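Local atomic coordinates of AncCDT-1 (Synthetic construct, PDB entry 5T0W), a protein that binds arginine between its two lobes as an ancestral solute-binding protein, probably of an amino-acid transport system, and a precursor of cyclohexadienyl dehydratase. Residues Leu25-Asp30 against Phe83-Ser88; Pro76-Gly81 against Gly210-Lys215. All coordinates share one frame; numbering follows the deposited sequence.

Contact 1: residues Leu25-Asp30 against Phe83-Ser88. With ARG (arginine), chain E.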
ATOM      1  N   LEU A  25     -18.413  -9.493  -0.366  1.00 28.93           N
ATOM      2  CA  LEU A  25     -17.025  -9.529   0.085  1.00 27.86           C
ATOM      3  C   LEU A  25     -16.647  -8.160   0.618  1.00 28.06           C
ATOM      4  O   LEU A  25     -16.778  -7.182  -0.087  1.00 28.30           O
ATOM      5  CB  LEU A  25     -16.072  -9.896  -1.055  1.00 26.94           C
ATOM      6  CG  LEU A  25     -14.593  -9.922  -0.631  1.00 25.77           C
ATOM      7  CD1 LEU A  25     -14.291 -11.062   0.349  1.00 25.55           C
ATOM      8  CD2 LEU A  25     -13.721  -9.983  -1.852  1.00 25.19           C
ATOM      9  N   ARG A  26     -16.206  -8.102   1.865  1.00 28.35           N
ATOM     10  CA  ARG A  26     -15.886  -6.835   2.500  1.00 28.97           C
ATOM     11  C   ARG A  26     -14.390  -6.635   2.461  1.00 27.78           C
ATOM     12  O   ARG A  26     -13.642  -7.373   3.110  1.00 27.18           O
ATOM     13  CB  ARG A  26     -16.367  -6.786   3.965  1.00 30.34           C
ATOM     14  CG  ARG A  26     -17.874  -6.700   4.168  1.00 32.21           C
ATOM     15  CD  ARG A  26     -18.241  -7.176   5.558  1.00 33.57           C
ATOM     16  NE  ARG A  26     -19.667  -7.011   5.841  1.00 36.00           N
ATOM     17  CZ  ARG A  26     -20.300  -7.515   6.911  1.00 37.64           C
ATOM     18  NH1 ARG A  26     -19.639  -8.223   7.826  1.00 37.61           N
ATOM     19  NH2 ARG A  26     -21.607  -7.317   7.067  1.00 39.38           N
ATOM     20  N   VAL A  27     -13.965  -5.614   1.723  1.00 27.62           N
ATOM     21  CA  VAL A  27     -12.549  -5.346   1.514  1.00 26.66           C
ATOM     22  C   VAL A  27     -12.099  -4.106   2.243  1.00 27.06           C
ATOM     23  O   VAL A  27     -12.448  -2.990   1.855  1.00 27.77           O
ATOM     24  CB  VAL A  27     -12.237  -5.170   0.013  1.00 26.25           C
ATOM     25  CG1 VAL A  27     -10.773  -4.829  -0.197  1.00 25.44           C
ATOM     26  CG2 VAL A  27     -12.622  -6.429  -0.749  1.00 26.06           C
ATOM     27  N   GLY A  28     -11.282  -4.306   3.264  1.00 26.98           N
ATOM     28  CA  GLY A  28     -10.644  -3.203   3.974  1.00 27.60           C
ATOM     29  C   GLY A  28      -9.589  -2.517   3.138  1.00 27.40           C
ATOM     30  O   GLY A  28      -8.667  -3.168   2.646  1.00 26.53           O
ATOM     31  N   THR A  29      -9.751  -1.212   2.925  1.00 28.69           N
ATOM     32  CA  THR A  29      -8.801  -0.444   2.106  1.00 28.90           C
ATOM     33  C   THR A  29      -8.640   1.023   2.651  1.00 29.90           C
ATOM     34  O   THR A  29      -9.573   1.526   3.256  1.00 31.09           O
ATOM     35  CB  THR A  29      -9.111  -0.665   0.587  1.00 29.09           C
ATOM     36  OG1 THR A  29      -8.002  -0.256  -0.220  1.00 28.95           O
ATOM     37  CG2 THR A  29     -10.362   0.065   0.137  1.00 30.42           C
ATOM     38  N   ASP A  30      -7.450   1.648   2.529  1.00 29.56           N
ATOM     39  CA  ASP A  30      -7.189   3.033   2.937  1.00 30.28           C
ATOM     40  C   ASP A  30      -7.080   3.762   1.622  1.00 30.60           C
ATOM     41  O   ASP A  30      -6.025   3.792   0.962  1.00 29.87           O
ATOM     42  CB  ASP A  30      -5.904   3.209   3.758  1.00 30.17           C
ATOM     43  CG  ASP A  30      -5.430   4.659   3.793  1.00 31.39           C
ATOM     44  OD1 ASP A  30      -4.920   5.151   2.756  1.00 31.58           O
ATOM     45  OD2 ASP A  30      -5.589   5.317   4.849  1.00 32.55           O
ATOM     46  N   PHE A  83     -13.842  -6.183   8.403  1.00 29.78           N
ATOM     47  CA  PHE A  83     -13.940  -6.611   7.039  1.00 28.31           C
ATOM     48  C   PHE A  83     -13.228  -7.948   6.923  1.00 26.98           C
ATOM     49  O   PHE A  83     -12.603  -8.399   7.865  1.00 26.97           O
ATOM     50  CB  PHE A  83     -13.320  -5.565   6.094  1.00 27.61           C
ATOM     51  CG  PHE A  83     -11.986  -5.049   6.550  1.00 27.07           C
ATOM     52  CD1 PHE A  83     -10.864  -5.836   6.458  1.00 26.11           C
ATOM     53  CD2 PHE A  83     -11.859  -3.764   7.063  1.00 27.79           C
ATOM     54  CE1 PHE A  83      -9.635  -5.367   6.875  1.00 25.83           C
ATOM     55  CE2 PHE A  83     -10.639  -3.282   7.495  1.00 27.48           C
ATOM     56  CZ  PHE A  83      -9.517  -4.092   7.399  1.00 26.49           C
ATOM     57  N   ASP A  84     -13.283  -8.556   5.737  1.00 25.74           N
ATOM     58  CA  ASP A  84     -12.709  -9.893   5.547  1.00 24.83           C
ATOM     59  C   ASP A  84     -11.292  -9.938   5.083  1.00 23.42           C
ATOM     60  O   ASP A  84     -10.611 -10.907   5.348  1.00 23.35           O
ATOM     61  CB  ASP A  84     -13.528 -10.643   4.516  1.00 24.86           C
ATOM     62  CG  ASP A  84     -14.971 -10.635   4.843  1.00 26.00           C
ATOM     63  OD1 ASP A  84     -15.294 -11.065   5.982  1.00 26.89           O
ATOM     64  OD2 ASP A  84     -15.754 -10.183   3.982  1.00 26.14           O
ATOM     65  N   ILE A  85     -10.837  -8.915   4.374  1.00 22.49           N
ATOM     66  CA  ILE A  85      -9.537  -8.994   3.712  1.00 21.47           C
ATOM     67  C   ILE A  85      -8.965  -7.615   3.466  1.00 21.19           C
ATOM     68  O   ILE A  85      -9.700  -6.686   3.095  1.00 21.54           O
ATOM     69  CB  ILE A  85      -9.655  -9.768   2.374  1.00 21.10           C
ATOM     70  CG1 ILE A  85      -8.303  -9.921   1.674  1.00 20.44           C
ATOM     71  CG2 ILE A  85     -10.621  -9.072   1.413  1.00 21.36           C
ATOM     72  CD1 ILE A  85      -8.273 -11.046   0.668  1.00 20.39           C
ATOM     73  N   VAL A  86      -7.655  -7.467   3.653  1.00 20.75           N
ATOM     74  CA  VAL A  86      -6.965  -6.184   3.370  1.00 20.59           C
ATOM     75  C   VAL A  86      -6.423  -6.198   1.931  1.00 20.09           C
ATOM     76  O   VAL A  86      -5.638  -7.050   1.592  1.00 19.71           O
ATOM     77  CB  VAL A  86      -5.805  -5.953   4.336  1.00 20.59           C
ATOM     78  CG1 VAL A  86      -5.082  -4.680   4.005  1.00 20.53           C
ATOM     79  CG2 VAL A  86      -6.303  -5.919   5.762  1.00 21.35           C
ATOM     80  N   MET A  87      -6.864  -5.269   1.102  1.00 20.31           N
ATOM     81  CA  MET A  87      -6.303  -5.101  -0.230  1.00 20.13           C
ATOM     82  C   MET A  87      -5.947  -3.623  -0.402  1.00 20.47           C
ATOM     83  O   MET A  87      -6.795  -2.795  -0.736  1.00 21.09           O
ATOM     84  CB  MET A  87      -7.289  -5.554  -1.302  1.00 20.41           C
ATOM     85  CG  MET A  87      -7.916  -6.918  -1.031  1.00 20.33           C
ATOM     86  SD  MET A  87      -8.876  -7.744  -2.332  1.00 20.74           S
ATOM     87  CE  MET A  87      -7.797  -8.024  -3.740  1.00 20.66           C
ATOM     88  N   SER A  88      -4.724  -3.281  -0.007  1.00 20.24           N
ATOM     89  CA  SER A  88      -4.373  -1.877   0.264  1.00 20.70           C
ATOM     90  C   SER A  88      -2.883  -1.622   0.211  1.00 20.51           C
ATOM     91  O   SER A  88      -2.330  -0.904   1.036  1.00 20.74           O
ATOM     92  CB  SER A  88      -4.950  -1.396   1.604  1.00 21.13           C
ATOM     93  OG  SER A  88      -5.137   0.005   1.582  1.00 21.91           O
TER
HETATM   94  N   ARG E 301       3.449  -0.722   1.354  1.00  7.68           N
HETATM   95  CA  ARG E 301       3.536   0.067   2.590  1.00  7.57           C
HETATM   96  C   ARG E 301       3.102  -0.802   3.710  1.00  7.46           C
HETATM   97  O   ARG E 301       3.375  -0.444   4.856  1.00  7.30           O
HETATM   98  CB  ARG E 301       2.633   1.262   2.527  1.00  7.80           C
HETATM   99  CG  ARG E 301       1.188   0.857   2.470  1.00  8.38           C
HETATM  100  CD  ARG E 301       0.258   2.054   2.653  1.00  8.75           C
HETATM  101  NE  ARG E 301      -1.017   1.785   2.010  1.00  9.10           N
HETATM  102  CZ  ARG E 301      -2.070   2.583   2.094  1.00  9.46           C
HETATM  103  NH1 ARG E 301      -3.201   2.275   1.447  1.00  9.40           N
HETATM  104  NH2 ARG E 301      -1.991   3.695   2.813  1.00  9.64           N
HETATM  105  OXT ARG E 301       2.462  -1.846   3.474  1.00  7.36           O
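F83 lies over G28 because its CG stands between its own backbone N and carbonyl carbon (chi1 46°), which lays the ring across the neighbouring strand. S88 OG is anti to the backbone N (chi1 -154°) and faces the amide of D30. The CA of G28 sits 3.3 Å from the centroid of the F83 ring, almost on the ring normal. This is a CH-pi contact: G28 has no side chain, and the ring lies flat over its CA. I74, A77 and L78 of helix 74-79 also touch F83. D84 turns its carboxylate back to the strand, and R26 N donates to OD2 at 3.0 Å on the anti side of the carboxylate. That oxygen also forms a salt bridge with R22. R26 O receives D84 N.

The strands run parallel, V27 beside I85 and G28 beside V86, and 24-29 is the middle strand of a three-stranded parallel sheet. This is the parallel part of the sheet of one lobe of a periplasmic binding protein. D30 and S88, near the C-terminal ends of two neighbouring strands, meet the ligand. G28 N to I85 O (2.9 Å) and M87 N to G28 O continue the pairing. On the face carrying V27 and I85, V27 CG1 packs 3.6 Å from M87 CG, and M87 also touches helix 48-60. T29 OG1 donates to M87 O (2.9 Å).

At the ligand end D30 N donates to S88 OG at 3.0 Å, nearly straight at 172°. The same OG accepts from NH1 of the bound arginine, also at 3.0 Å. NE of the ligand reaches S88 O at 3.1 Å, while D30 gives only weak bonds through O and OD1.

Contact 2: residues Pro76-Gly81 against Gly210-Lys215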
ATOM      1  N   PRO A  76      -5.677  -3.977  13.135  1.00 29.21           N
ATOM      2  CA  PRO A  76      -6.693  -4.185  14.194  1.00 30.84           C
ATOM      3  C   PRO A  76      -8.126  -4.278  13.668  1.00 30.94           C
ATOM      4  O   PRO A  76      -8.940  -5.031  14.216  1.00 31.89           O
ATOM      5  CB  PRO A  76      -6.519  -2.947  15.087  1.00 32.18           C
ATOM      6  CG  PRO A  76      -5.066  -2.611  14.946  1.00 31.56           C
ATOM      7  CD  PRO A  76      -4.677  -2.964  13.521  1.00 29.58           C
ATOM      8  N   ALA A  77      -8.448  -3.486  12.645  1.00 30.29           N
ATOM      9  CA  ALA A  77      -9.775  -3.515  12.070  1.00 30.49           C
ATOM     10  C   ALA A  77     -10.045  -4.895  11.474  1.00 29.81           C
ATOM     11  O   ALA A  77     -11.143  -5.429  11.614  1.00 30.58           O
ATOM     12  CB  ALA A  77      -9.924  -2.445  11.015  1.00 29.97           C
ATOM     13  N   LEU A  78      -9.024  -5.472  10.851  1.00 28.62           N
ATOM     14  CA  LEU A  78      -9.144  -6.770  10.239  1.00 28.07           C
ATOM     15  C   LEU A  78      -9.327  -7.823  11.313  1.00 29.40           C
ATOM     16  O   LEU A  78     -10.271  -8.617  11.250  1.00 29.82           O
ATOM     17  CB  LEU A  78      -7.892  -7.107   9.429  1.00 26.69           C
ATOM     18  CG  LEU A  78      -7.808  -8.556   8.957  1.00 26.12           C
ATOM     19  CD1 LEU A  78      -8.942  -8.857   8.005  1.00 25.84           C
ATOM     20  CD2 LEU A  78      -6.462  -8.846   8.338  1.00 25.14           C
ATOM     21  N   GLN A  79      -8.452  -7.796  12.322  1.00 30.38           N
ATOM     22  CA  GLN A  79      -8.507  -8.763  13.422  1.00 31.96           C
ATOM     23  C   GLN A  79      -9.818  -8.735  14.202  1.00 33.64           C
ATOM     24  O   GLN A  79     -10.185  -9.746  14.797  1.00 34.96           O
ATOM     25  CB  GLN A  79      -7.364  -8.558  14.411  1.00 32.88           C
ATOM     26  CG  GLN A  79      -6.060  -9.193  14.021  1.00 32.21           C
ATOM     27  CD  GLN A  79      -4.886  -8.669  14.835  1.00 33.25           C
ATOM     28  OE1 GLN A  79      -4.955  -7.600  15.461  1.00 34.19           O
ATOM     29  NE2 GLN A  79      -3.786  -9.426  14.838  1.00 33.38           N
ATOM     30  N   THR A  80     -10.508  -7.599  14.237  1.00 34.16           N
ATOM     31  CA  THR A  80     -11.782  -7.496  14.982  1.00 36.07           C
ATOM     32  C   THR A  80     -12.972  -7.580  14.039  1.00 35.55           C
ATOM     33  O   THR A  80     -14.064  -7.194  14.393  1.00 36.82           O
ATOM     34  CB  THR A  80     -11.866  -6.189  15.817  1.00 37.47           C
ATOM     35  OG1 THR A  80     -11.843  -5.061  14.932  1.00 36.74           O
ATOM     36  CG2 THR A  80     -10.685  -6.096  16.798  1.00 38.06           C
ATOM     37  N   GLY A  81     -12.750  -8.081  12.839  1.00 33.97           N
ATOM     38  CA  GLY A  81     -13.842  -8.401  11.948  1.00 33.81           C
ATOM     39  C   GLY A  81     -14.567  -7.249  11.307  1.00 33.91           C
ATOM     40  O   GLY A  81     -15.734  -7.376  10.979  1.00 34.80           O
ATOM     41  N   GLY A 210       1.157  -8.278  -0.285  1.00 20.12           N
ATOM     42  CA  GLY A 210       0.131  -9.327  -0.243  1.00 19.44           C
ATOM     43  C   GLY A 210      -1.199  -8.800   0.257  1.00 19.34           C
ATOM     44  O   GLY A 210      -1.285  -7.694   0.776  1.00 19.86           O
ATOM     45  N   PHE A 211      -2.224  -9.640   0.157  1.00 18.83           N
ATOM     46  CA  PHE A 211      -3.499  -9.417   0.826  1.00 18.87           C
ATOM     47  C   PHE A 211      -3.555 -10.131   2.160  1.00 19.09           C
ATOM     48  O   PHE A 211      -3.217 -11.304   2.261  1.00 18.88           O
ATOM     49  CB  PHE A 211      -4.621  -9.923  -0.041  1.00 18.40           C
ATOM     50  CG  PHE A 211      -4.535  -9.435  -1.430  1.00 18.36           C
ATOM     51  CD1 PHE A 211      -4.486  -8.069  -1.684  1.00 18.83           C
ATOM     52  CD2 PHE A 211      -4.487 -10.317  -2.487  1.00 18.05           C
ATOM     53  CE1 PHE A 211      -4.408  -7.610  -2.982  1.00 18.98           C
ATOM     54  CE2 PHE A 211      -4.420  -9.870  -3.777  1.00 18.24           C
ATOM     55  CZ  PHE A 211      -4.363  -8.520  -4.031  1.00 18.70           C
ATOM     56  N   ALA A 212      -4.012  -9.424   3.190  1.00 19.68           N
ATOM     57  CA  ALA A 212      -4.012  -9.963   4.566  1.00 20.22           C
ATOM     58  C   ALA A 212      -5.359 -10.525   4.947  1.00 20.09           C
ATOM     59  O   ALA A 212      -6.364  -9.950   4.595  1.00 20.03           O
ATOM     60  CB  ALA A 212      -3.625  -8.879   5.553  1.00 21.26           C
ATOM     61  N   ILE A 213      -5.361 -11.632   5.681  1.00 20.23           N
ATOM     62  CA  ILE A 213      -6.571 -12.117   6.316  1.00 20.43           C
ATOM     63  C   ILE A 213      -6.266 -12.566   7.746  1.00 21.53           C
ATOM     64  O   ILE A 213      -5.106 -12.840   8.082  1.00 21.91           O
ATOM     65  CB  ILE A 213      -7.207 -13.290   5.561  1.00 19.65           C
ATOM     66  CG1 ILE A 213      -6.310 -14.519   5.635  1.00 19.57           C
ATOM     67  CG2 ILE A 213      -7.470 -12.926   4.108  1.00 18.95           C
ATOM     68  CD1 ILE A 213      -7.026 -15.803   5.261  1.00 19.19           C
ATOM     69  N   ARG A 214      -7.301 -12.687   8.567  1.00 22.39           N
ATOM     70  CA  ARG A 214      -7.132 -13.214   9.912  1.00 23.77           C
ATOM     71  C   ARG A 214      -6.544 -14.620   9.880  1.00 23.91           C
ATOM     72  O   ARG A 214      -6.841 -15.406   8.974  1.00 22.96           O
ATOM     73  CB  ARG A 214      -8.463 -13.288  10.640  1.00 24.38           C
ATOM     74  CG  ARG A 214      -9.081 -11.968  10.938  1.00 25.02           C
ATOM     75  CD  ARG A 214     -10.377 -12.197  11.704  1.00 25.88           C
ATOM     76  NE  ARG A 214     -11.487 -12.668  10.857  1.00 25.01           N
ATOM     77  CZ  ARG A 214     -12.199 -11.901  10.032  1.00 24.63           C
ATOM     78  NH1 ARG A 214     -11.917 -10.612   9.893  1.00 24.97           N
ATOM     79  NH2 ARG A 214     -13.185 -12.426   9.322  1.00 24.09           N
ATOM     80  N   LYS A 215      -5.736 -14.930  10.894  1.00 25.51           N
ATOM     81  CA  LYS A 215      -5.244 -16.295  11.145  1.00 26.26           C
ATOM     82  C   LYS A 215      -6.420 -17.264  11.353  1.00 26.60           C
ATOM     83  O   LYS A 215      -7.541 -16.858  11.662  1.00 26.87           O
ATOM     84  CB  LYS A 215      -4.395 -16.349  12.409  1.00 28.02           C
ATOM     85  CG  LYS A 215      -3.215 -15.400  12.462  1.00 28.62           C
ATOM     86  CD  LYS A 215      -1.980 -15.987  11.810  1.00 28.43           C
ATOM     87  CE  LYS A 215      -0.728 -15.236  12.248  1.00 29.60           C
ATOM     88  NZ  LYS A 215       0.492 -15.971  11.833  1.00 29.80           N
TER
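R214 NH1 donates to L78 O, a carbonyl in the last turn of helix 74-79, at 2.9 Å. The oxygen lies at the edge of the guanidinium, 7° from its plane. The R214 chain is bent at chi3 (-76°), and this turns the guanidinium back to the helix end. Its CG and CD pass beside the same carbonyl, each 3.6 Å from L78 O, and NH1 comes 3.6 Å from G81 CA. L78 supplies the apolar half of the contact. Its CD2 reaches across to the strand, 4.0 Å from A212 CB and 3.8 Å from I213 C, while CD1 lies near NH1 of R214.

L78 O is gripped twice. G81 N donates to it at 3.0 Å, and this N and R214 NH1 come from opposite faces of the carbonyl plane. The guanidinium has further partners in F83 O, for NH1, and T15 OG1, for NH2. V86 and V100 also touch L78, whose side chain is buried. One turn back, P76 O takes both the N and the OG1 of T80. Q79 NE2 bonds K99 O.

G81 has positive phi and is the C-prime residue of a Schellman motif, in which the amide after G81 bonds A77 O. R214, next to strand 207-213, thus adds a donor to a carbonyl that the Schellman motif already uses.

From the N terminus, strand 24-29 comes first, and contact 1 closes the loop that runs from it to strand 85-86. Helix 74-79 lies within that loop and is followed, after a short turn, by the second segment of contact 1. Contact 2 begins on this helix and closes a much longer loop at 210-215, on strand 207-213. The two loops therefore cross, as their segments alternate along the chain. The contact centres are about 8 Å apart. V86 N to A212 O, a probable hydrogen bond, and M87 against F211 join them directly. Together they tie the parallel sheet, its connecting helix and strand 207-213.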